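Local coordinates for uncharacterized protein YGR203W (Saccharomyces cerevisiae, PDB 3FS5), which acts as a protein phosphatase of the Cdc25-like (MPI) family, built on a single rhodanese domain, at residues A[32-37]-A[74-79]; A[52-57]-A[63-68]; A[127-132]-A[140-145]. One frame throughout, in Å; residues are numbered along the deposited sequence.

Interaction 1: A[32-37]-A[74-79]; sequences PFQVVD and LEKQAD
In the rhodanese fold, a central parallel sheet flanked by helices, strand 33-37 meets the last turn of helix 63-78, and Lys-76 spans the gap with its side chain. The backbones stay well apart: the nearest CA pair, Pro-32 and Gln-77, is separated by 7.8 Å, so the link is made by a side chain and not by the backbones. Lys-76 sets out with CG anti to the backbone N (chi1 -179°) and runs extended to CE, then bends at the last torsion, which turns the ammonium group onto the start of the strand. There NZ donates to Phe-33 O at 3.2 Å, and Pro-32 CB lies 4.1 Å from the same NZ. The CD and CE methylenes of Lys-76 pass across the Gln-34 side chain at about a right angle. On the sheet side, Gln-34 is paired through its backbone with Asn-85 and Ile-87 of strand 84-88. With an alanine here, Phe-33 O would probably lose this donor and the methylenes alongside Gln-34 would be gone, opening a gap there. The bond itself is angled, with a C=O...NZ angle of 128° and Lys-76 NZ standing 52° above the carbonyl plane of Phe-33.

Interaction 2: A[52-57]-A[63-68]; sequences WHYAYS and PEYLRE
Tyr-54 OH is held by two groups: it donates to Glu-68 OE1 at 3.0 Å and is also hydrogen-bonded to Arg-72, one turn further along helix 63-78. The carboxylate oxygen is met on its anti side, with the hydroxyl 29° out of the carboxylate plane, while the phenol ring and the carboxylate are turned 80° against each other. Glu-68 reaches this point as an extended chain, CG anti to its backbone N. Its neighbour one helical turn earlier, Tyr-65, makes the apolar part of the contact. Tyr-54 CD2 sits over one face of the Tyr-65 ring, displaced toward the rim and 3.5 Å from Tyr-65 CZ; the ring centroids are 5.0 Å apart and the planes inclined at 35°, an oblique pairing. A water bridges the two segments: it donates to His-53 O at 2.8 Å and is hydrogen-bonded to Tyr-65 OH at 3.0 Å, while also lying over the centre of the Tyr-54 ring. Tyr-54 follows directly on edge strand 52-53, where its backbone still pairs with Asp-37, and its side chain packs against Leu-59 of helix 56-61 and Leu-69 of helix 63-78.

Interaction 3: A[127-132]-A[140-145]; sequences RWQSVY and AGYLPD
Gln-129, on helix 124-132, and Tyr-142, in the segment that follows the short strand 139-140, carry this contact by themselves. Its close part is a single polar bond: Tyr-142 OH donates to Gln-129 OE1 at 2.6 Å, lying in the carbonyl plane with a C=O...O angle of 157°. The oxygen comes to the edge of the tyrosine ring, near its plane, and the amide and ring are inclined at only 27°. Beyond that the fit is loose. Gln-129 CB lies 3.8 Å from Tyr-142 CE1, the CA atoms of Gln-129 and Tyr-142 are 8.4 Å apart, and just 95 Å² is buried in all, at the protein surface. Gln-129 achieves the reach by placing CG between its backbone N and carbonyl carbon (chi1 69°) and bending again at chi2, which folds the amide back along the helix, where NE2 bonds to Ser-126 O. Tyr-142 also stacks with Trp-147 of helix 144-147. Both ends of the amide are therefore engaged, its nitrogen by the helix backbone and its oxygen by the phenol, which implies a fixed amide orientation and a directional polar link, rather than an apolar seam, between helix 124-132 and the C-terminal segment.

Overall arrangement
Interactions 1 and 2 form one connected region. They share helix 63-78, interaction 1 at its C-terminal end and interaction 2 at its start, and reach neighbouring strands of the parallel sheet: probable hydrogen bonds join Asp-37 N to Trp-52 O (2.7 Å) and Trp-52 N to Val-35 O (2.8 Å). Their centres are 14 Å apart, and along the chain interaction 2 is nested within interaction 1. Interaction 3 stands apart, its centre about 24 Å from each and its nearest atoms about 7 and 10 Å away. Val-35 and Asp-37 side chains touch His-89, next to Cys-90, which is modified in this entry; His-89 to Arg-96 is consistent with the HCX5R active-site loop of Cdc25-type phosphatases, probably placing interactions 1 and 2 beside it.

Interaction 1: A[32-37]-A[74-79]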
loop_
_atom_site.group_PDB
_atom_site.type_symbol
_atom_site.label_atom_id
_atom_site.label_comp_id
_atom_site.label_asym_id
_atom_site.label_seq_id
_atom_site.Cartn_x
_atom_site.Cartn_y
_atom_site.Cartn_z
ATOM N N PRO A 32 -9.175 -0.911 10.026
ATOM C CA PRO A 32 -8.484 0.205 9.383
ATOM C C PRO A 32 -7.491 -0.296 8.339
ATOM O O PRO A 32 -7.134 -1.480 8.313
ATOM C CB PRO A 32 -7.801 0.899 10.554
ATOM C CG PRO A 32 -7.437 -0.246 11.434
ATOM C CD PRO A 32 -8.684 -1.111 11.403
ATOM N N PHE A 33 -7.044 0.603 7.472
ATOM C CA PHE A 33 -6.086 0.227 6.441
ATOM C C PHE A 33 -5.087 1.360 6.244
ATOM O O PHE A 33 -5.325 2.485 6.670
ATOM C CB PHE A 33 -6.821 -0.076 5.125
ATOM C CG PHE A 33 -7.548 1.111 4.546
ATOM C CD1 PHE A 33 -6.884 2.024 3.731
ATOM C CD2 PHE A 33 -8.888 1.338 4.849
ATOM C CE1 PHE A 33 -7.542 3.144 3.228
ATOM C CE2 PHE A 33 -9.558 2.455 4.350
ATOM C CZ PHE A 33 -8.884 3.361 3.539
ATOM N N GLN A 34 -3.957 1.048 5.620
ATOM C CA GLN A 34 -2.936 2.047 5.350
ATOM C C GLN A 34 -2.206 1.699 4.062
ATOM O O GLN A 34 -1.650 0.608 3.925
ATOM C CB GLN A 34 -1.920 2.129 6.494
ATOM C CG GLN A 34 -0.799 3.130 6.210
ATOM C CD GLN A 34 -1.322 4.550 6.011
ATOM O OE1 GLN A 34 -0.960 5.235 5.050
ATOM N NE2 GLN A 34 -2.165 4.999 6.927
ATOM N N VAL A 35 -2.213 2.637 3.122
ATOM C CA VAL A 35 -1.557 2.448 1.838
ATOM C C VAL A 35 -0.087 2.838 1.922
ATOM O O VAL A 35 0.252 3.899 2.451
ATOM C CB VAL A 35 -2.235 3.310 0.737
ATOM C CG1 VAL A 35 -1.435 3.238 -0.563
ATOM C CG2 VAL A 35 -3.660 2.835 0.511
ATOM N N VAL A 36 0.784 1.971 1.415
ATOM C CA VAL A 36 2.217 2.251 1.397
ATOM C C VAL A 36 2.691 2.203 -0.056
ATOM O O VAL A 36 2.711 1.142 -0.685
ATOM C CB VAL A 36 3.023 1.223 2.223
ATOM C CG1 VAL A 36 4.514 1.602 2.228
ATOM C CG2 VAL A 36 2.494 1.178 3.651
ATOM N N ASP A 37 3.055 3.369 -0.576
ATOM C CA ASP A 37 3.536 3.540 -1.946
ATOM C C ASP A 37 5.052 3.318 -1.919
ATOM O O ASP A 37 5.788 4.129 -1.361
ATOM C CB ASP A 37 3.185 4.967 -2.394
ATOM C CG ASP A 37 3.466 5.225 -3.859
ATOM O OD1 ASP A 37 2.838 6.150 -4.411
ATOM O OD2 ASP A 37 4.309 4.530 -4.454
ATOM N N LEU A 74 2.548 -0.400 13.246
ATOM C CA LEU A 74 2.081 -1.016 14.485
ATOM C C LEU A 74 1.522 0.004 15.466
ATOM O O LEU A 74 0.611 -0.298 16.236
ATOM C CB LEU A 74 3.210 -1.820 15.139
ATOM C CG LEU A 74 3.606 -3.086 14.371
ATOM C CD1 LEU A 74 4.793 -3.769 15.037
ATOM C CD2 LEU A 74 2.405 -4.031 14.315
ATOM N N GLU A 75 2.064 1.214 15.426
ATOM C CA GLU A 75 1.601 2.274 16.309
ATOM C C GLU A 75 0.175 2.658 15.913
ATOM O O GLU A 75 -0.677 2.908 16.769
ATOM C CB GLU A 75 2.541 3.474 16.206
ATOM C CG GLU A 75 2.291 4.550 17.238
ATOM C CD GLU A 75 3.497 5.448 17.427
ATOM O OE1 GLU A 75 4.548 4.939 17.876
ATOM O OE2 GLU A 75 3.398 6.657 17.121
ATOM N N LYS A 76 -0.083 2.688 14.609
ATOM C CA LYS A 76 -1.412 3.015 14.097
ATOM C C LYS A 76 -2.384 1.874 14.415
ATOM O O LYS A 76 -3.551 2.105 14.744
ATOM C CB LYS A 76 -1.346 3.228 12.577
ATOM C CG LYS A 76 -2.672 3.593 11.906
ATOM C CD LYS A 76 -2.454 3.884 10.417
ATOM C CE LYS A 76 -3.671 4.527 9.744
ATOM N NZ LYS A 76 -4.816 3.595 9.589
ATOM N N GLN A 77 -1.895 0.642 14.319
ATOM C CA GLN A 77 -2.728 -0.528 14.583
ATOM C C GLN A 77 -3.175 -0.579 16.044
ATOM O O GLN A 77 -4.332 -0.886 16.340
ATOM C CB GLN A 77 -1.961 -1.807 14.212
ATOM C CG GLN A 77 -2.787 -3.091 14.289
ATOM C CD GLN A 77 -2.843 -3.689 15.689
ATOM O OE1 GLN A 77 -3.715 -4.507 15.990
ATOM N NE2 GLN A 77 -1.905 -3.295 16.543
ATOM N N ALA A 78 -2.253 -0.267 16.950
ATOM C CA ALA A 78 -2.532 -0.284 18.384
ATOM C C ALA A 78 -3.754 0.547 18.792
ATOM O O ALA A 78 -4.514 0.141 19.669
ATOM C CB ALA A 78 -1.302 0.183 19.149
ATOM N N ASP A 79 -3.948 1.701 18.160
ATOM C CA ASP A 79 -5.084 2.552 18.493
ATOM C C ASP A 79 -6.326 2.293 17.654
ATOM O O ASP A 79 -7.322 3.008 17.780
ATOM C CB ASP A 79 -4.700 4.026 18.373
ATOM C CG ASP A 79 -3.718 4.455 19.440
ATOM O OD1 ASP A 79 -3.968 4.161 20.629
ATOM O OD2 ASP A 79 -2.700 5.090 19.091
#

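Interaction 2: A[52-57]-A[63-68]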
loop_
_atom_site.group_PDB
_atom_site.type_symbol
_atom_site.label_atom_id
_atom_site.label_comp_id
_atom_site.label_asym_id
_atom_site.label_seq_id
_atom_site.Cartn_x
_atom_site.Cartn_y
_atom_site.Cartn_z
ATOM N N TRP A 52 1.351 6.442 2.469
ATOM C CA TRP A 52 2.697 6.820 2.893
ATOM C C TRP A 52 3.684 6.419 1.803
ATOM O O TRP A 52 3.521 5.386 1.155
ATOM C CB TRP A 52 3.102 6.140 4.205
ATOM C CG TRP A 52 2.239 6.453 5.390
ATOM C CD1 TRP A 52 1.390 7.514 5.542
ATOM C CD2 TRP A 52 2.153 5.692 6.599
ATOM N NE1 TRP A 52 0.775 7.455 6.773
ATOM C CE2 TRP A 52 1.227 6.346 7.442
ATOM C CE3 TRP A 52 2.769 4.517 7.053
ATOM C CZ2 TRP A 52 0.898 5.863 8.717
ATOM C CZ3 TRP A 52 2.442 4.036 8.321
ATOM C CH2 TRP A 52 1.513 4.711 9.136
ATOM N N HIS A 53 4.710 7.239 1.615
ATOM C CA HIS A 53 5.714 7.001 0.587
ATOM C C HIS A 53 7.029 6.475 1.170
ATOM O O HIS A 53 7.766 7.218 1.811
ATOM C CB HIS A 53 5.936 8.311 -0.182
ATOM C CG HIS A 53 6.928 8.213 -1.296
ATOM N ND1 HIS A 53 7.183 7.040 -1.973
ATOM C CD2 HIS A 53 7.694 9.162 -1.885
ATOM C CE1 HIS A 53 8.064 7.270 -2.931
ATOM N NE2 HIS A 53 8.388 8.550 -2.900
ATOM N N TYR A 54 7.289 5.183 0.957
ATOM C CA TYR A 54 8.509 4.508 1.420
ATOM C C TYR A 54 9.136 3.749 0.252
ATOM O O TYR A 54 8.722 2.630 -0.063
ATOM C CB TYR A 54 8.201 3.511 2.552
ATOM C CG TYR A 54 7.993 4.159 3.901
ATOM C CD1 TYR A 54 6.815 4.841 4.192
ATOM C CD2 TYR A 54 8.993 4.125 4.874
ATOM C CE1 TYR A 54 6.635 5.476 5.412
ATOM C CE2 TYR A 54 8.822 4.757 6.100
ATOM C CZ TYR A 54 7.641 5.434 6.360
ATOM O OH TYR A 54 7.460 6.085 7.557
ATOM N N ALA A 55 10.140 4.350 -0.382
ATOM C CA ALA A 55 10.797 3.735 -1.535
ATOM C C ALA A 55 11.332 2.328 -1.267
ATOM O O ALA A 55 12.037 2.090 -0.284
ATOM C CB ALA A 55 11.928 4.640 -2.034
ATOM N N TYR A 56 11.000 1.402 -2.160
ATOM C CA TYR A 56 11.440 0.019 -2.037
ATOM C C TYR A 56 12.958 -0.116 -1.899
ATOM O O TYR A 56 13.448 -0.859 -1.048
ATOM C CB TYR A 56 10.990 -0.786 -3.252
ATOM C CG TYR A 56 11.473 -2.215 -3.225
ATOM C CD1 TYR A 56 10.884 -3.152 -2.384
ATOM C CD2 TYR A 56 12.540 -2.626 -4.022
ATOM C CE1 TYR A 56 11.339 -4.463 -2.335
ATOM C CE2 TYR A 56 13.005 -3.935 -3.982
ATOM C CZ TYR A 56 12.399 -4.848 -3.136
ATOM O OH TYR A 56 12.849 -6.147 -3.090
ATOM N N SER A 57 13.700 0.600 -2.741
ATOM C CA SER A 57 15.159 0.534 -2.705
ATOM C C SER A 57 15.721 0.816 -1.323
ATOM O O SER A 57 16.626 0.120 -0.860
ATOM C CB SER A 57 15.772 1.517 -3.710
ATOM O OG SER A 57 15.456 1.140 -5.038
ATOM N N PRO A 63 17.885 -1.140 6.944
ATOM C CA PRO A 63 17.104 -1.826 7.980
ATOM C C PRO A 63 16.393 -0.868 8.935
ATOM O O PRO A 63 15.322 -1.183 9.455
ATOM C CB PRO A 63 18.155 -2.675 8.689
ATOM C CG PRO A 63 19.104 -3.013 7.580
ATOM C CD PRO A 63 19.257 -1.676 6.891
ATOM N N GLU A 64 16.997 0.293 9.170
ATOM C CA GLU A 64 16.412 1.293 10.056
ATOM C C GLU A 64 15.179 1.914 9.416
ATOM O O GLU A 64 14.224 2.280 10.103
ATOM C CB GLU A 64 17.427 2.399 10.367
ATOM C CG GLU A 64 18.613 1.942 11.200
ATOM C CD GLU A 64 18.187 1.292 12.503
ATOM O OE1 GLU A 64 17.461 1.944 13.288
ATOM O OE2 GLU A 64 18.576 0.127 12.742
ATOM N N TYR A 65 15.214 2.034 8.093
ATOM C CA TYR A 65 14.102 2.608 7.356
ATOM C C TYR A 65 12.921 1.650 7.429
ATOM O O TYR A 65 11.787 2.071 7.644
ATOM C CB TYR A 65 14.502 2.850 5.899
ATOM C CG TYR A 65 13.579 3.799 5.166
ATOM C CD1 TYR A 65 13.262 5.044 5.705
ATOM C CD2 TYR A 65 13.048 3.467 3.920
ATOM C CE1 TYR A 65 12.440 5.937 5.024
ATOM C CE2 TYR A 65 12.227 4.354 3.228
ATOM C CZ TYR A 65 11.929 5.587 3.784
ATOM O OH TYR A 65 11.138 6.478 3.098
ATOM N N LEU A 66 13.194 0.360 7.255
ATOM C CA LEU A 66 12.146 -0.653 7.324
ATOM C C LEU A 66 11.591 -0.687 8.742
ATOM O O LEU A 66 10.383 -0.823 8.949
ATOM C CB LEU A 66 12.706 -2.031 6.961
ATOM C CG LEU A 66 11.754 -3.225 7.126
ATOM C CD1 LEU A 66 10.502 -3.016 6.295
ATOM C CD2 LEU A 66 12.467 -4.502 6.700
ATOM N N ARG A 67 12.485 -0.565 9.717
ATOM C CA ARG A 67 12.094 -0.566 11.119
ATOM C C ARG A 67 11.164 0.613 11.398
ATOM O O ARG A 67 10.182 0.480 12.135
ATOM C CB ARG A 67 13.341 -0.477 12.002
ATOM C CG ARG A 67 13.055 -0.457 13.490
ATOM C CD ARG A 67 14.340 -0.275 14.284
ATOM N NE ARG A 67 14.087 -0.163 15.717
ATOM C CZ ARG A 67 15.021 0.117 16.622
ATOM N NH1 ARG A 67 16.276 0.315 16.241
ATOM N NH2 ARG A 67 14.700 0.198 17.908
ATOM N N GLU A 68 11.476 1.765 10.808
ATOM C CA GLU A 68 10.651 2.959 10.982
ATOM C C GLU A 68 9.235 2.721 10.460
ATOM O O GLU A 68 8.259 3.101 11.103
ATOM C CB GLU A 68 11.261 4.158 10.246
ATOM C CG GLU A 68 10.264 5.294 10.022
ATOM C CD GLU A 68 10.834 6.442 9.208
ATOM O OE1 GLU A 68 10.032 7.216 8.639
ATOM O OE2 GLU A 68 12.074 6.583 9.145
HETATM O O HOH W 1 8.992 8.322 4.118
#

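Interaction 3: A[127-132]-A[140-145]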
loop_
_atom_site.group_PDB
_atom_site.type_symbol
_atom_site.label_atom_id
_atom_site.label_comp_id
_atom_site.label_asym_id
_atom_site.label_seq_id
_atom_site.Cartn_x
_atom_site.Cartn_y
_atom_site.Cartn_z
ATOM N N ARG A 127 -2.873 1.460 -12.985
ATOM C CA ARG A 127 -4.253 1.031 -13.180
ATOM C C ARG A 127 -5.163 1.932 -12.361
ATOM O O ARG A 127 -6.249 2.304 -12.806
ATOM C CB ARG A 127 -4.474 -0.426 -12.763
ATOM C CG ARG A 127 -5.623 -1.048 -13.550
ATOM C CD ARG A 127 -6.607 -1.852 -12.716
ATOM N NE ARG A 127 -6.093 -3.157 -12.319
ATOM C CZ ARG A 127 -6.861 -4.170 -11.924
ATOM N NH1 ARG A 127 -6.310 -5.325 -11.572
ATOM N NH2 ARG A 127 -8.182 -4.038 -11.896
ATOM N N TRP A 128 -4.713 2.287 -11.161
ATOM C CA TRP A 128 -5.493 3.158 -10.294
ATOM C C TRP A 128 -5.897 4.456 -10.992
ATOM O O TRP A 128 -7.078 4.799 -11.036
ATOM C CB TRP A 128 -4.705 3.487 -9.021
ATOM C CG TRP A 128 -5.417 4.437 -8.098
ATOM C CD1 TRP A 128 -5.288 5.793 -8.058
ATOM C CD2 TRP A 128 -6.398 4.096 -7.111
ATOM N NE1 TRP A 128 -6.128 6.322 -7.106
ATOM C CE2 TRP A 128 -6.820 5.302 -6.510
ATOM C CE3 TRP A 128 -6.963 2.887 -6.677
ATOM C CZ2 TRP A 128 -7.784 5.337 -5.493
ATOM C CZ3 TRP A 128 -7.923 2.922 -5.666
ATOM C CH2 TRP A 128 -8.322 4.142 -5.087
ATOM N N GLN A 129 -4.922 5.176 -11.545
ATOM C CA GLN A 129 -5.225 6.442 -12.205
ATOM C C GLN A 129 -6.116 6.321 -13.440
ATOM O O GLN A 129 -6.852 7.250 -13.764
ATOM C CB GLN A 129 -3.928 7.199 -12.558
ATOM C CG GLN A 129 -3.057 6.593 -13.655
ATOM C CD GLN A 129 -3.576 6.863 -15.061
ATOM O OE1 GLN A 129 -3.969 7.985 -15.391
ATOM N NE2 GLN A 129 -3.564 5.835 -15.901
ATOM N N SER A 130 -6.071 5.184 -14.125
ATOM C CA SER A 130 -6.891 5.018 -15.320
ATOM C C SER A 130 -8.369 5.031 -14.942
ATOM O O SER A 130 -9.231 5.250 -15.789
ATOM C CB SER A 130 -6.554 3.706 -16.036
ATOM O OG SER A 130 -7.029 2.583 -15.310
ATOM N N VAL A 131 -8.655 4.811 -13.663
ATOM C CA VAL A 131 -10.032 4.782 -13.186
ATOM C C VAL A 131 -10.373 5.923 -12.233
ATOM O O VAL A 131 -11.432 6.536 -12.352
ATOM C CB VAL A 131 -10.339 3.450 -12.452
ATOM C CG1 VAL A 131 -11.791 3.425 -12.001
ATOM C CG2 VAL A 131 -10.047 2.275 -13.361
ATOM N N TYR A 132 -9.474 6.209 -11.295
ATOM C CA TYR A 132 -9.712 7.251 -10.297
ATOM C C TYR A 132 -8.736 8.422 -10.335
ATOM O O TYR A 132 -8.743 9.269 -9.438
ATOM C CB TYR A 132 -9.682 6.631 -8.898
ATOM C CG TYR A 132 -10.614 5.451 -8.722
ATOM C CD1 TYR A 132 -10.113 4.170 -8.501
ATOM C CD2 TYR A 132 -12.000 5.616 -8.786
ATOM C CE1 TYR A 132 -10.965 3.080 -8.348
ATOM C CE2 TYR A 132 -12.864 4.531 -8.636
ATOM C CZ TYR A 132 -12.340 3.266 -8.417
ATOM O OH TYR A 132 -13.188 2.191 -8.267
ATOM N N ALA A 140 -4.293 12.211 -5.046
ATOM C CA ALA A 140 -3.644 13.489 -4.760
ATOM C C ALA A 140 -2.450 13.775 -5.667
ATOM O O ALA A 140 -1.741 12.860 -6.087
ATOM C CB ALA A 140 -3.201 13.522 -3.303
ATOM N N GLY A 141 -2.237 15.058 -5.956
ATOM C CA GLY A 141 -1.124 15.484 -6.791
ATOM C C GLY A 141 -1.100 14.927 -8.204
ATOM O O GLY A 141 -0.034 14.790 -8.802
ATOM N N TYR A 142 -2.271 14.630 -8.751
ATOM C CA TYR A 142 -2.362 14.066 -10.091
ATOM C C TYR A 142 -2.022 15.078 -11.183
ATOM O O TYR A 142 -2.498 16.216 -11.163
ATOM C CB TYR A 142 -3.766 13.516 -10.319
ATOM C CG TYR A 142 -3.936 12.758 -11.612
ATOM C CD1 TYR A 142 -3.145 11.644 -11.900
ATOM C CD2 TYR A 142 -4.923 13.121 -12.528
ATOM C CE1 TYR A 142 -3.339 10.906 -13.066
ATOM C CE2 TYR A 142 -5.123 12.392 -13.694
ATOM C CZ TYR A 142 -4.331 11.286 -13.955
ATOM O OH TYR A 142 -4.539 10.553 -15.100
ATOM N N LEU A 143 -1.190 14.653 -12.130
ATOM C CA LEU A 143 -0.783 15.498 -13.249
ATOM C C LEU A 143 -1.232 14.833 -14.544
ATOM O O LEU A 143 -0.506 14.025 -15.126
ATOM C CB LEU A 143 0.733 15.681 -13.244
ATOM C CG LEU A 143 1.304 16.363 -11.998
ATOM C CD1 LEU A 143 2.819 16.352 -12.053
ATOM C CD2 LEU A 143 0.786 17.792 -11.908
ATOM N N PRO A 144 -2.445 15.170 -15.010
ATOM C CA PRO A 144 -3.062 14.636 -16.230
ATOM C C PRO A 144 -2.148 14.631 -17.446
ATOM O O PRO A 144 -2.145 13.679 -18.226
ATOM C CB PRO A 144 -4.272 15.548 -16.432
ATOM C CG PRO A 144 -4.625 15.948 -15.036
ATOM C CD PRO A 144 -3.276 16.244 -14.440
ATOM N N ASP A 145 -1.377 15.700 -17.602
ATOM C CA ASP A 145 -0.465 15.834 -18.731
ATOM C C ASP A 145 0.498 14.665 -18.905
ATOM O O ASP A 145 0.693 14.174 -20.016
ATOM C CB ASP A 145 0.337 17.129 -18.599
ATOM C CG ASP A 145 -0.001 18.129 -19.681
ATOM O OD1 ASP A 145 0.273 17.834 -20.866
ATOM O OD2 ASP A 145 -0.544 19.204 -19.348
#